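Local atomic coordinates of 6-aminohexanoate-cyclic-dimer hydrolase (PDB entry 3A2Q), a protein that hydrolyses the cyclic dimer of 6-aminohexanoic acid, a nylon-6 by-product, to the linear dimer as a member of the amidase family. Residues A[123-128]-A[409-414]; A[127-132]-A[145-150]; A[170-175]-A[424-429]. The protein carries 1 engineered substitution. All blocks are in the same frame, centred on the assembly; numbering follows the deposited sequence.

Contact 1 of 3, residues A[123-128]-A[409-414]; sequences MGNQVT and GRQSAF. With ACA (6-aminohexanoic acid), chain B; ACA (6-aminohexanoic acid), chain C.
Asn125 and Gln411 meet tip to tip on a wall of the substrate pocket in this amidase fold, joining the loop after strand 113-118 to the one before helix 416-422. Asn125 CG lies anti to the backbone N (chi1 -155°), and ND2 approaches Gln411 OE1 at 2.6 Å in a nearly straight bond (177°). The donor sits in the carbonyl plane, on a lone pair, although the two amide planes stand 86° apart. Asn125 ND2 also donates to O of the chain B 6-aminohexanoic acid unit at 2.7 Å, so a side-chain amide, whose nitrogen carries two N-H bonds, suits the place. An alanine here would probably leave both Gln411 OE1 and this ligand carbonyl without this donor and the Gln411 amide freer to turn. Gly124 suits its position because a side chain would run into C5 of the same ligand unit, whose N donates to Gly124 O. Phe414 brings CE1 to 4.0 Å from C5 of the chain C unit. Gln126, bent at chi2, carries its amide to Ser412, a short polar residue: Gln126 NE2 donates to Ser412 OG at 2.8 Å, with OG close to the Gln126 amide plane.

Contact 2 of 3, residues A[127-132]-A[145-150]; sequences VTTEPE and RSVGGS. With ACA (6-aminohexanoic acid), chain B.
The 127-132 and 145-150 segments run 112° apart where they touch, closest at Val127 and Gly149, whose CA atoms lie 3.9 Å from each other. This closeness suits glycine, since a side chain on Gly149 would collide with Thr128 N. Gly148 takes a positive phi (77°), and its CA makes a C-H...O contact with Val127 O. Thr129 OG1 donates to Gly148 O at 2.8 Å, in the plane of that carbonyl, while Thr129 CB packs on Val147 CG2 at 3.8 Å. Beside this, Ser146 makes an ST turn, its OG accepting from Gly148 N at 2.9 Å. Ser146 OG also lies 2.7 Å from Thr128 OG1 and is linked through a water to Val127 O. Thr128 OG1, anti to the backbone N (chi1 -172°), donates a hydrogen bond to Glu130 OE2 at 2.6 Å. A cis peptide precedes Ser150, consistent with the Ser-cisSer-Lys triad of amidases, where Ser150 is by homology the middle member; Ser150 OG is hydrogen-bonded to Lys72 NZ and accepts from N of the chain B ligand unit at 2.8 Å. Both segments belong to the long loop between strand 113-118 and helix 152-159, with Val127 packed on helices 416-422 and 176-182 and Val147 on the latter.

Contact 3 of 3, residues A[170-175]-A[424-429]; sequences DAAGAV and FTVPFN. Engineered in segment 170-175: Ala174 (natural residue Ser). With ACA (6-aminohexanoic acid), chain C; ACA (6-aminohexanoic acid), chain B.
Ala172 and Val426 bring their CA atoms within 4.1 Å where the turn that follows strand 165-170 passes the segment that runs into helix 427-431. Gly173 suits its place on two counts: at its phi of 128° a side chain would press on the preceding carbonyl O, and it would also collide with Thr425 OG1. Asn429 CG stands anti to the carbonyl carbon (chi1 -74°), and ND2 donates to Asp170 OD1 at 2.8 Å. The side chains cross at about a right angle; the bond uses the anti side of OD1, 24° out of the carboxylate plane. OD2 accepts from Val175 N, which comes from above that plane, and Arg176 forms a salt bridge with OD1, which probably helps to stabilise the buried charge. Thr425 OG1 lies 2.7 Å from Ala172 O, with Leu422 O as a competing acceptor, and Val426 CG2 packs on Ala172 CB at 3.8 Å. On the substrate side, Ala171 N and Ala172 N both donate to O of the chain C ligand unit at 2.9 Å, consistent with an oxyanion hole. The turn leaves strand 165-170, between strands 68-72 and 211-216 of the mixed sheet, for helix 176-182, while Phe428 packs against strands 448-455 and 383-387.

All three contacts surround one bound cyclic substrate, whose two 6-aminohexanoic acid units are joined through their amides. Contacts 1 and 2 share Val127 and Thr128, and Gly124 CA packs 3.5 Å from Ser150 CB, so the pocket wall continues into the loop bearing Ser150. Contact 2 meets contact 3 where Ser150 OG lies 3.2 Å from CB of Ala174. This alanine is engineered in place of the serine that, by similarity, forms the acyl-ester intermediate with Ser150 and Lys72 as its relay. Contacts 1 and 3 do not touch, their nearest atoms being about 5 Å apart; the substrate bridges them, one carbonyl held at Asn125 and the other at Ala171 and Ala172.

Contact 1 of 3, residues A[123-128]-A[409-414]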
ATOM      1  N   MET A 123      -9.742   6.277  -8.488  1.00 27.83           N
ATOM      2  CA  MET A 123      -8.468   6.190  -9.197  1.00 27.60           C
ATOM      3  C   MET A 123      -7.282   6.337  -8.243  1.00 28.15           C
ATOM      4  O   MET A 123      -6.176   6.687  -8.662  1.00 29.00           O
ATOM      5  CB  MET A 123      -8.405   7.253 -10.307  1.00 28.23           C
ATOM      6  CG  MET A 123      -9.485   7.072 -11.385  1.00 27.48           C
ATOM      7  SD  MET A 123      -9.364   8.204 -12.788  1.00 33.61           S
ATOM      8  CE  MET A 123     -10.240   9.663 -12.140  1.00 30.08           C
ATOM      9  N   GLY A 124      -7.526   6.050  -6.965  1.00 27.83           N
ATOM     10  CA  GLY A 124      -6.485   6.135  -5.947  1.00 30.58           C
ATOM     11  C   GLY A 124      -5.976   7.544  -5.707  1.00 29.67           C
ATOM     12  O   GLY A 124      -4.841   7.735  -5.277  1.00 31.00           O
ATOM     13  N   ASN A 125      -6.829   8.532  -5.948  1.00 29.78           N
ATOM     14  CA  ASN A 125      -6.432   9.923  -5.813  1.00 31.21           C
ATOM     15  C   ASN A 125      -6.541  10.574  -4.429  1.00 29.47           C
ATOM     16  O   ASN A 125      -6.616  11.796  -4.335  1.00 31.96           O
ATOM     17  CB  ASN A 125      -7.204  10.771  -6.828  1.00 34.52           C
ATOM     18  CG  ASN A 125      -6.476  12.050  -7.188  1.00 45.33           C
ATOM     19  OD1 ASN A 125      -7.084  13.116  -7.295  1.00 52.98           O
ATOM     20  ND2 ASN A 125      -5.165  11.951  -7.386  1.00 48.42           N
ATOM     21  N   GLN A 126      -6.540   9.781  -3.362  1.00 27.35           N
ATOM     22  CA  GLN A 126      -6.623  10.348  -2.010  1.00 26.51           C
ATOM     23  C   GLN A 126      -5.882   9.467  -1.016  1.00 27.35           C
ATOM     24  O   GLN A 126      -5.583   8.313  -1.317  1.00 27.05           O
ATOM     25  CB  GLN A 126      -8.085  10.459  -1.547  1.00 29.05           C
ATOM     26  CG  GLN A 126      -9.002  11.370  -2.371  1.00 33.96           C
ATOM     27  CD  GLN A 126      -8.587  12.833  -2.348  1.00 38.80           C
ATOM     28  OE1 GLN A 126      -7.998  13.311  -1.381  1.00 36.31           O
ATOM     29  NE2 GLN A 126      -8.912  13.557  -3.415  1.00 38.27           N
ATOM     30  N   VAL A 127      -5.581  10.012   0.165  1.00 29.02           N
ATOM     31  CA  VAL A 127      -4.921   9.231   1.207  1.00 26.93           C
ATOM     32  C   VAL A 127      -5.917   8.819   2.295  1.00 29.33           C
ATOM     33  O   VAL A 127      -5.565   8.578   3.452  1.00 26.79           O
ATOM     34  CB  VAL A 127      -3.707   9.965   1.834  1.00 26.10           C
ATOM     35  CG1 VAL A 127      -2.508   9.839   0.905  1.00 29.19           C
ATOM     36  CG2 VAL A 127      -4.035  11.424   2.099  1.00 26.23           C
ATOM     37  N   THR A 128      -7.183   8.775   1.903  1.00 25.98           N
ATOM     38  CA  THR A 128      -8.247   8.290   2.765  1.00 29.56           C
ATOM     39  C   THR A 128      -9.081   7.495   1.771  1.00 27.13           C
ATOM     40  O   THR A 128      -8.930   7.681   0.565  1.00 30.85           O
ATOM     41  CB  THR A 128      -9.099   9.404   3.398  1.00 31.18           C
ATOM     42  OG1 THR A 128      -9.984   8.805   4.352  1.00 27.59           O
ATOM     43  CG2 THR A 128      -9.925  10.137   2.351  1.00 30.90           C
ATOM     44  N   GLY A 409      -4.177  24.950  -7.999  1.00 79.20           N
ATOM     45  CA  GLY A 409      -2.934  24.382  -8.514  1.00 76.14           C
ATOM     46  C   GLY A 409      -2.427  22.993  -8.160  1.00 73.37           C
ATOM     47  O   GLY A 409      -1.880  22.294  -9.016  1.00 72.89           O
ATOM     48  N   ARG A 410      -2.606  22.574  -6.916  1.00 71.42           N
ATOM     49  CA  ARG A 410      -2.080  21.273  -6.529  1.00 68.59           C
ATOM     50  C   ARG A 410      -3.064  20.204  -6.062  1.00 64.75           C
ATOM     51  O   ARG A 410      -4.191  20.494  -5.671  1.00 63.62           O
ATOM     52  CB  ARG A 410      -0.987  21.477  -5.472  1.00 70.89           C
ATOM     53  CG  ARG A 410      -0.336  20.209  -4.928  1.00 75.50           C
ATOM     54  CD  ARG A 410       0.821  20.532  -3.993  1.00 77.64           C
ATOM     55  NE  ARG A 410       1.900  21.237  -4.668  1.00 78.85           N
ATOM     56  CZ  ARG A 410       3.073  21.502  -4.107  1.00 81.60           C
ATOM     57  NH1 ARG A 410       3.312  21.115  -2.865  1.00 79.45           N
ATOM     58  NH2 ARG A 410       4.005  22.155  -4.786  1.00 85.78           N
ATOM     59  N   GLN A 411      -2.598  18.958  -6.122  1.00 61.66           N
ATOM     60  CA  GLN A 411      -3.350  17.768  -5.726  1.00 57.32           C
ATOM     61  C   GLN A 411      -3.977  17.971  -4.342  1.00 54.44           C
ATOM     62  O   GLN A 411      -3.342  18.520  -3.440  1.00 53.66           O
ATOM     63  CB  GLN A 411      -2.403  16.563  -5.679  1.00 57.83           C
ATOM     64  CG  GLN A 411      -3.026  15.231  -6.048  1.00 65.85           C
ATOM     65  CD  GLN A 411      -3.325  15.118  -7.529  1.00 64.49           C
ATOM     66  OE1 GLN A 411      -3.838  14.100  -7.995  1.00 65.38           O
ATOM     67  NE2 GLN A 411      -3.003  16.165  -8.278  1.00 65.72           N
ATOM     68  N   SER A 412      -5.220  17.527  -4.174  1.00 50.67           N
ATOM     69  CA  SER A 412      -5.904  17.675  -2.891  1.00 46.81           C
ATOM     70  C   SER A 412      -5.201  16.855  -1.810  1.00 44.03           C
ATOM     71  O   SER A 412      -5.206  17.226  -0.638  1.00 42.43           O
ATOM     72  CB  SER A 412      -7.378  17.250  -3.011  1.00 48.11           C
ATOM     73  OG  SER A 412      -7.503  15.926  -3.497  1.00 50.80           O
ATOM     74  N   ALA A 413      -4.574  15.754  -2.215  1.00 41.43           N
ATOM     75  CA  ALA A 413      -3.867  14.891  -1.276  1.00 38.19           C
ATOM     76  C   ALA A 413      -2.538  15.496  -0.837  1.00 35.28           C
ATOM     77  O   ALA A 413      -1.921  15.023   0.116  1.00 35.04           O
ATOM     78  CB  ALA A 413      -3.634  13.518  -1.903  1.00 37.73           C
ATOM     79  N   PHE A 414      -2.099  16.542  -1.528  1.00 33.29           N
ATOM     80  CA  PHE A 414      -0.836  17.191  -1.198  1.00 34.03           C
ATOM     81  C   PHE A 414      -0.999  18.465  -0.377  1.00 34.44           C
ATOM     82  O   PHE A 414      -0.063  19.250  -0.268  1.00 35.11           O
ATOM     83  CB  PHE A 414      -0.047  17.521  -2.470  1.00 32.26           C
ATOM     84  CG  PHE A 414       0.357  16.311  -3.277  1.00 34.90           C
ATOM     85  CD1 PHE A 414       0.339  15.038  -2.715  1.00 29.56           C
ATOM     86  CD2 PHE A 414       0.790  16.453  -4.591  1.00 36.83           C
ATOM     87  CE1 PHE A 414       0.746  13.928  -3.450  1.00 30.54           C
ATOM     88  CE2 PHE A 414       1.203  15.341  -5.336  1.00 36.74           C
ATOM     89  CZ  PHE A 414       1.180  14.079  -4.760  1.00 31.15           C
TER
HETATM   90  C   ACA B 601      -2.327   9.807  -8.068  1.00 50.99           C
HETATM   91  O   ACA B 601      -3.544   9.922  -7.919  1.00 60.10           O
HETATM   92  C2  ACA B 601      -1.771   8.800  -9.052  1.00 49.76           C
HETATM   93  C3  ACA B 601      -2.460   7.450  -8.947  1.00 43.59           C
HETATM   94  C4  ACA B 601      -1.745   6.561  -7.943  1.00 49.27           C
HETATM   95  C5  ACA B 601      -2.714   5.832  -7.030  1.00 50.14           C
HETATM   96  C6  ACA B 601      -2.022   5.367  -5.754  1.00 51.04           C
HETATM   97  N   ACA B 601      -2.458   6.122  -4.581  1.00 42.07           N
HETATM   98  C   ACA C 602      -1.631   6.727  -3.735  1.00 38.12           C
HETATM   99  O   ACA C 602      -0.433   6.441  -3.654  1.00 31.11           O
HETATM  100  C2  ACA C 602      -2.241   7.803  -2.848  1.00 36.13           C
HETATM  101  C3  ACA C 602      -1.635   9.183  -3.078  1.00 39.61           C
HETATM  102  C4  ACA C 602      -2.280   9.921  -4.254  1.00 41.85           C
HETATM  103  C5  ACA C 602      -1.279  10.859  -4.930  1.00 47.58           C
HETATM  104  C6  ACA C 602      -1.787  11.401  -6.262  1.00 49.59           C
HETATM  105  N   ACA C 602      -1.444  10.537  -7.392  1.00 53.42           N

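Contact 2 of 3, residues A[127-132]-A[145-150]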
ATOM      1  N   VAL A 127      -5.581  10.012   0.165  1.00 29.02           N
ATOM      2  CA  VAL A 127      -4.921   9.231   1.207  1.00 26.93           C
ATOM      3  C   VAL A 127      -5.917   8.819   2.295  1.00 29.33           C
ATOM      4  O   VAL A 127      -5.565   8.578   3.452  1.00 26.79           O
ATOM      5  CB  VAL A 127      -3.707   9.965   1.834  1.00 26.10           C
ATOM      6  CG1 VAL A 127      -2.508   9.839   0.905  1.00 29.19           C
ATOM      7  CG2 VAL A 127      -4.035  11.424   2.099  1.00 26.23           C
ATOM      8  N   THR A 128      -7.183   8.775   1.903  1.00 25.98           N
ATOM      9  CA  THR A 128      -8.247   8.290   2.765  1.00 29.56           C
ATOM     10  C   THR A 128      -9.081   7.495   1.771  1.00 27.13           C
ATOM     11  O   THR A 128      -8.930   7.681   0.565  1.00 30.85           O
ATOM     12  CB  THR A 128      -9.099   9.404   3.398  1.00 31.18           C
ATOM     13  OG1 THR A 128      -9.984   8.805   4.352  1.00 27.59           O
ATOM     14  CG2 THR A 128      -9.925  10.137   2.351  1.00 30.90           C
ATOM     15  N   THR A 129      -9.944   6.613   2.259  1.00 25.26           N
ATOM     16  CA  THR A 129     -10.743   5.776   1.365  1.00 27.67           C
ATOM     17  C   THR A 129     -12.224   6.057   1.563  1.00 30.01           C
ATOM     18  O   THR A 129     -12.924   5.303   2.235  1.00 29.54           O
ATOM     19  CB  THR A 129     -10.439   4.282   1.630  1.00 29.12           C
ATOM     20  OG1 THR A 129      -9.027   4.063   1.512  1.00 29.42           O
ATOM     21  CG2 THR A 129     -11.151   3.388   0.631  1.00 27.86           C
ATOM     22  N   GLU A 130     -12.683   7.154   0.969  1.00 32.52           N
ATOM     23  CA  GLU A 130     -14.076   7.585   1.073  1.00 32.94           C
ATOM     24  C   GLU A 130     -14.590   8.037  -0.297  1.00 33.63           C
ATOM     25  O   GLU A 130     -14.966   9.196  -0.487  1.00 33.73           O
ATOM     26  CB  GLU A 130     -14.168   8.732   2.085  1.00 34.55           C
ATOM     27  CG  GLU A 130     -13.708   8.334   3.490  1.00 31.84           C
ATOM     28  CD  GLU A 130     -13.410   9.524   4.380  1.00 39.08           C
ATOM     29  OE1 GLU A 130     -14.247  10.449   4.443  1.00 39.12           O
ATOM     30  OE2 GLU A 130     -12.341   9.532   5.026  1.00 31.34           O
ATOM     31  N   PRO A 131     -14.612   7.115  -1.271  1.00 32.68           N
ATOM     32  CA  PRO A 131     -15.079   7.431  -2.623  1.00 32.23           C
ATOM     33  C   PRO A 131     -16.584   7.666  -2.642  1.00 34.57           C
ATOM     34  O   PRO A 131     -17.317   7.065  -1.858  1.00 33.33           O
ATOM     35  CB  PRO A 131     -14.713   6.181  -3.411  1.00 26.58           C
ATOM     36  CG  PRO A 131     -14.888   5.096  -2.395  1.00 28.18           C
ATOM     37  CD  PRO A 131     -14.241   5.693  -1.164  1.00 28.45           C
ATOM     38  N   GLU A 132     -17.036   8.530  -3.543  1.00 35.30           N
ATOM     39  CA  GLU A 132     -18.461   8.802  -3.679  1.00 38.72           C
ATOM     40  C   GLU A 132     -19.151   7.546  -4.206  1.00 39.63           C
ATOM     41  O   GLU A 132     -20.280   7.231  -3.825  1.00 39.88           O
ATOM     42  CB  GLU A 132     -18.689   9.952  -4.663  1.00 39.34           C
ATOM     43  CG  GLU A 132     -18.352  11.330  -4.117  1.00 50.73           C
ATOM     44  CD  GLU A 132     -18.406  12.412  -5.181  1.00 56.08           C
ATOM     45  OE1 GLU A 132     -19.275  12.328  -6.078  1.00 59.42           O
ATOM     46  OE2 GLU A 132     -17.586  13.352  -5.114  1.00 55.86           O
ATOM     47  N   ARG A 145     -13.142   6.604  12.327  1.00 29.78           N
ATOM     48  CA  ARG A 145     -11.856   7.027  11.773  1.00 27.30           C
ATOM     49  C   ARG A 145     -11.564   6.484  10.382  1.00 26.43           C
ATOM     50  O   ARG A 145     -12.044   5.424   9.995  1.00 26.63           O
ATOM     51  CB  ARG A 145     -10.703   6.592  12.689  1.00 25.62           C
ATOM     52  CG  ARG A 145     -10.735   7.127  14.101  1.00 27.53           C
ATOM     53  CD  ARG A 145     -10.497   8.627  14.180  1.00 30.37           C
ATOM     54  NE  ARG A 145     -10.378   9.027  15.580  1.00 32.15           N
ATOM     55  CZ  ARG A 145      -9.229   9.250  16.211  1.00 37.24           C
ATOM     56  NH1 ARG A 145      -8.073   9.131  15.569  1.00 30.56           N
ATOM     57  NH2 ARG A 145      -9.235   9.556  17.501  1.00 33.60           N
ATOM     58  N   SER A 146     -10.739   7.225   9.654  1.00 26.03           N
ATOM     59  CA  SER A 146     -10.314   6.857   8.311  1.00 28.57           C
ATOM     60  C   SER A 146      -9.426   5.611   8.383  1.00 27.98           C
ATOM     61  O   SER A 146      -8.971   5.226   9.458  1.00 29.73           O
ATOM     62  CB  SER A 146      -9.522   8.013   7.692  1.00 25.76           C
ATOM     63  OG  SER A 146      -8.834   7.614   6.514  1.00 28.26           O
ATOM     64  N   VAL A 147      -9.193   4.985   7.235  1.00 29.36           N
ATOM     65  CA  VAL A 147      -8.338   3.802   7.167  1.00 26.98           C
ATOM     66  C   VAL A 147      -7.113   4.136   6.324  1.00 27.37           C
ATOM     67  O   VAL A 147      -6.341   3.251   5.951  1.00 28.15           O
ATOM     68  CB  VAL A 147      -9.072   2.591   6.528  1.00 25.04           C
ATOM     69  CG1 VAL A 147     -10.171   2.096   7.463  1.00 27.18           C
ATOM     70  CG2 VAL A 147      -9.656   2.979   5.160  1.00 20.61           C
ATOM     71  N   GLY A 148      -6.932   5.422   6.048  1.00 27.05           N
ATOM     72  CA  GLY A 148      -5.819   5.848   5.218  1.00 29.49           C
ATOM     73  C   GLY A 148      -6.185   5.541   3.778  1.00 28.97           C
ATOM     74  O   GLY A 148      -7.320   5.164   3.500  1.00 30.80           O
ATOM     75  N   GLY A 149      -5.239   5.696   2.858  1.00 27.56           N
ATOM     76  CA  GLY A 149      -5.521   5.416   1.462  1.00 27.59           C
ATOM     77  C   GLY A 149      -4.243   5.453   0.651  1.00 27.03           C
ATOM     78  O   GLY A 149      -3.203   5.830   1.187  1.00 27.09           O
ATOM     79  N   SER A 150      -4.309   5.107  -0.635  1.00 24.63           N
ATOM     80  CA  SER A 150      -5.562   4.717  -1.289  1.00 27.26           C
ATOM     81  C   SER A 150      -5.961   3.248  -1.129  1.00 26.81           C
ATOM     82  O   SER A 150      -7.102   2.883  -1.405  1.00 28.10           O
ATOM     83  CB  SER A 150      -5.495   5.073  -2.780  1.00 28.35           C
ATOM     84  OG  SER A 150      -4.347   4.505  -3.397  1.00 24.87           O
TER
HETATM   85  C   ACA B 601      -2.327   9.807  -8.068  1.00 50.99           C
HETATM   86  O   ACA B 601      -3.544   9.922  -7.919  1.00 60.10           O
HETATM   87  C2  ACA B 601      -1.771   8.800  -9.052  1.00 49.76           C
HETATM   88  C3  ACA B 601      -2.460   7.450  -8.947  1.00 43.59           C
HETATM   89  C4  ACA B 601      -1.745   6.561  -7.943  1.00 49.27           C
HETATM   90  C5  ACA B 601      -2.714   5.832  -7.030  1.00 50.14           C
HETATM   91  C6  ACA B 601      -2.022   5.367  -5.754  1.00 51.04           C
HETATM   92  N   ACA B 601      -2.458   6.122  -4.581  1.00 42.07           N
HETATM   93  O   HOH W   1      -6.479   9.054   6.313  1.00 44.95           O
HETATM   94  O   HOH W   2     -11.417   5.916   5.075  1.00 29.15           O

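Contact 3 of 3, residues A[170-175]-A[424-429]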
ATOM      1  N   ASP A 170       1.057   1.630  -4.324  1.00 23.62           N
ATOM      2  CA  ASP A 170       1.613   2.730  -3.557  1.00 25.07           C
ATOM      3  C   ASP A 170       2.352   3.726  -4.457  1.00 25.16           C
ATOM      4  O   ASP A 170       3.400   3.402  -5.015  1.00 22.59           O
ATOM      5  CB  ASP A 170       2.570   2.072  -2.543  1.00 17.84           C
ATOM      6  CG  ASP A 170       3.073   3.009  -1.483  1.00 17.90           C
ATOM      7  OD1 ASP A 170       3.548   4.107  -1.829  1.00 20.25           O
ATOM      8  OD2 ASP A 170       3.014   2.625  -0.292  1.00 20.46           O
ATOM      9  N   ALA A 171       1.806   4.935  -4.588  1.00 23.15           N
ATOM     10  CA  ALA A 171       2.415   5.977  -5.414  1.00 23.68           C
ATOM     11  C   ALA A 171       2.944   7.129  -4.559  1.00 23.82           C
ATOM     12  O   ALA A 171       3.833   7.872  -4.983  1.00 26.43           O
ATOM     13  CB  ALA A 171       1.403   6.507  -6.429  1.00 24.67           C
ATOM     14  N   ALA A 172       2.379   7.281  -3.364  1.00 21.75           N
ATOM     15  CA  ALA A 172       2.804   8.323  -2.432  1.00 25.60           C
ATOM     16  C   ALA A 172       2.711   7.790  -1.001  1.00 22.88           C
ATOM     17  O   ALA A 172       2.861   8.540  -0.038  1.00 23.76           O
ATOM     18  CB  ALA A 172       1.931   9.573  -2.593  1.00 24.87           C
ATOM     19  N   GLY A 173       2.471   6.483  -0.885  1.00 21.00           N
ATOM     20  CA  GLY A 173       2.355   5.826   0.409  1.00 20.44           C
ATOM     21  C   GLY A 173       1.077   5.005   0.545  1.00 20.04           C
ATOM     22  O   GLY A 173       0.762   4.522   1.632  1.00 21.42           O
ATOM     23  N   ALA A 174       0.364   4.811  -0.566  1.00 22.75           N
ATOM     24  CA  ALA A 174      -0.918   4.091  -0.579  1.00 23.04           C
ATOM     25  C   ALA A 174      -0.989   2.675   0.004  1.00 24.23           C
ATOM     26  O   ALA A 174      -2.080   2.130   0.162  1.00 22.16           O
ATOM     27  CB  ALA A 174      -1.496   4.098  -1.992  1.00 25.86           C
ATOM     28  N   VAL A 175       0.151   2.050   0.281  1.00 23.67           N
ATOM     29  CA  VAL A 175       0.118   0.736   0.924  1.00 20.55           C
ATOM     30  C   VAL A 175       0.586   0.950   2.364  1.00 19.05           C
ATOM     31  O   VAL A 175      -0.043   0.487   3.317  1.00 21.18           O
ATOM     32  CB  VAL A 175       1.048  -0.295   0.235  1.00 20.40           C
ATOM     33  CG1 VAL A 175       1.413  -1.408   1.215  1.00 20.59           C
ATOM     34  CG2 VAL A 175       0.349  -0.897  -0.972  1.00 22.56           C
ATOM     35  N   PHE A 424       6.064  11.538   4.918  1.00 22.30           N
ATOM     36  CA  PHE A 424       7.181  10.635   5.214  1.00 23.54           C
ATOM     37  C   PHE A 424       7.207   9.366   4.348  1.00 23.22           C
ATOM     38  O   PHE A 424       8.111   8.535   4.484  1.00 23.41           O
ATOM     39  CB  PHE A 424       7.158  10.230   6.691  1.00 21.75           C
ATOM     40  CG  PHE A 424       7.720  11.269   7.630  1.00 21.18           C
ATOM     41  CD1 PHE A 424       7.875  12.596   7.230  1.00 22.73           C
ATOM     42  CD2 PHE A 424       8.057  10.922   8.934  1.00 23.94           C
ATOM     43  CE1 PHE A 424       8.353  13.561   8.118  1.00 25.09           C
ATOM     44  CE2 PHE A 424       8.537  11.879   9.828  1.00 25.91           C
ATOM     45  CZ  PHE A 424       8.684  13.202   9.418  1.00 25.38           C
ATOM     46  N   THR A 425       6.228   9.202   3.460  1.00 21.76           N
ATOM     47  CA  THR A 425       6.213   8.017   2.608  1.00 21.39           C
ATOM     48  C   THR A 425       6.534   8.336   1.149  1.00 24.94           C
ATOM     49  O   THR A 425       7.231   7.576   0.476  1.00 21.81           O
ATOM     50  CB  THR A 425       4.845   7.284   2.656  1.00 25.50           C
ATOM     51  OG1 THR A 425       3.784   8.236   2.516  1.00 22.29           O
ATOM     52  CG2 THR A 425       4.681   6.518   3.966  1.00 20.59           C
ATOM     53  N   VAL A 426       6.047   9.473   0.664  1.00 22.42           N
ATOM     54  CA  VAL A 426       6.257   9.838  -0.734  1.00 22.24           C
ATOM     55  C   VAL A 426       7.713   9.967  -1.213  1.00 22.68           C
ATOM     56  O   VAL A 426       8.008   9.672  -2.372  1.00 23.33           O
ATOM     57  CB  VAL A 426       5.458  11.129  -1.089  1.00 24.03           C
ATOM     58  CG1 VAL A 426       6.112  12.346  -0.489  1.00 26.81           C
ATOM     59  CG2 VAL A 426       5.334  11.262  -2.592  1.00 24.78           C
ATOM     60  N   PRO A 427       8.648  10.385  -0.338  1.00 22.13           N
ATOM     61  CA  PRO A 427      10.023  10.490  -0.839  1.00 23.19           C
ATOM     62  C   PRO A 427      10.562   9.168  -1.391  1.00 22.59           C
ATOM     63  O   PRO A 427      11.378   9.157  -2.307  1.00 23.27           O
ATOM     64  CB  PRO A 427      10.811  10.948   0.389  1.00 24.38           C
ATOM     65  CG  PRO A 427       9.799  11.643   1.227  1.00 21.31           C
ATOM     66  CD  PRO A 427       8.580  10.769   1.082  1.00 21.63           C
ATOM     67  N   PHE A 428      10.097   8.054  -0.835  1.00 21.13           N
ATOM     68  CA  PHE A 428      10.582   6.750  -1.261  1.00 21.09           C
ATOM     69  C   PHE A 428       9.889   6.181  -2.486  1.00 24.31           C
ATOM     70  O   PHE A 428      10.349   5.194  -3.060  1.00 24.26           O
ATOM     71  CB  PHE A 428      10.555   5.820  -0.052  1.00 20.72           C
ATOM     72  CG  PHE A 428      11.250   6.424   1.129  1.00 22.42           C
ATOM     73  CD1 PHE A 428      12.625   6.664   1.078  1.00 25.44           C
ATOM     74  CD2 PHE A 428      10.522   6.936   2.197  1.00 24.28           C
ATOM     75  CE1 PHE A 428      13.260   7.415   2.062  1.00 20.21           C
ATOM     76  CE2 PHE A 428      11.150   7.692   3.189  1.00 20.89           C
ATOM     77  CZ  PHE A 428      12.522   7.934   3.120  1.00 24.29           C
ATOM     78  N   ASN A 429       8.784   6.804  -2.891  1.00 23.21           N
ATOM     79  CA  ASN A 429       8.123   6.395  -4.121  1.00 21.05           C
ATOM     80  C   ASN A 429       9.001   7.025  -5.192  1.00 21.67           C
ATOM     81  O   ASN A 429       9.197   6.463  -6.263  1.00 20.82           O
ATOM     82  CB  ASN A 429       6.718   6.992  -4.255  1.00 20.85           C
ATOM     83  CG  ASN A 429       5.726   6.341  -3.339  1.00 22.54           C
ATOM     84  OD1 ASN A 429       5.505   6.801  -2.222  1.00 19.83           O
ATOM     85  ND2 ASN A 429       5.128   5.247  -3.800  1.00 21.99           N
TER
HETATM   86  C   ACA C 602      -1.631   6.727  -3.735  1.00 38.12           C
HETATM   87  O   ACA C 602      -0.433   6.441  -3.654  1.00 31.11           O
HETATM   88  C2  ACA C 602      -2.241   7.803  -2.848  1.00 36.13           C
HETATM   89  C3  ACA C 602      -1.635   9.183  -3.078  1.00 39.61           C
HETATM   90  C4  ACA C 602      -2.280   9.921  -4.254  1.00 41.85           C
HETATM   91  C5  ACA C 602      -1.279  10.859  -4.930  1.00 47.58           C
HETATM   92  C6  ACA C 602      -1.787  11.401  -6.262  1.00 49.59           C
HETATM   93  N   ACA C 602      -1.444  10.537  -7.392  1.00 53.42           N
HETATM   94  C   ACA B 601      -2.327   9.807  -8.068  1.00 50.99           C
HETATM   95  O   ACA B 601      -3.544   9.922  -7.919  1.00 60.10           O
HETATM   96  C2  ACA B 601      -1.771   8.800  -9.052  1.00 49.76           C
HETATM   97  C3  ACA B 601      -2.460   7.450  -8.947  1.00 43.59           C
HETATM   98  C4  ACA B 601      -1.745   6.561  -7.943  1.00 49.27           C
HETATM   99  C5  ACA B 601      -2.714   5.832  -7.030  1.00 50.14           C
HETATM  100  C6  ACA B 601      -2.022   5.367  -5.754  1.00 51.04           C
HETATM  101  N   ACA B 601      -2.458   6.122  -4.581  1.00 42.07           N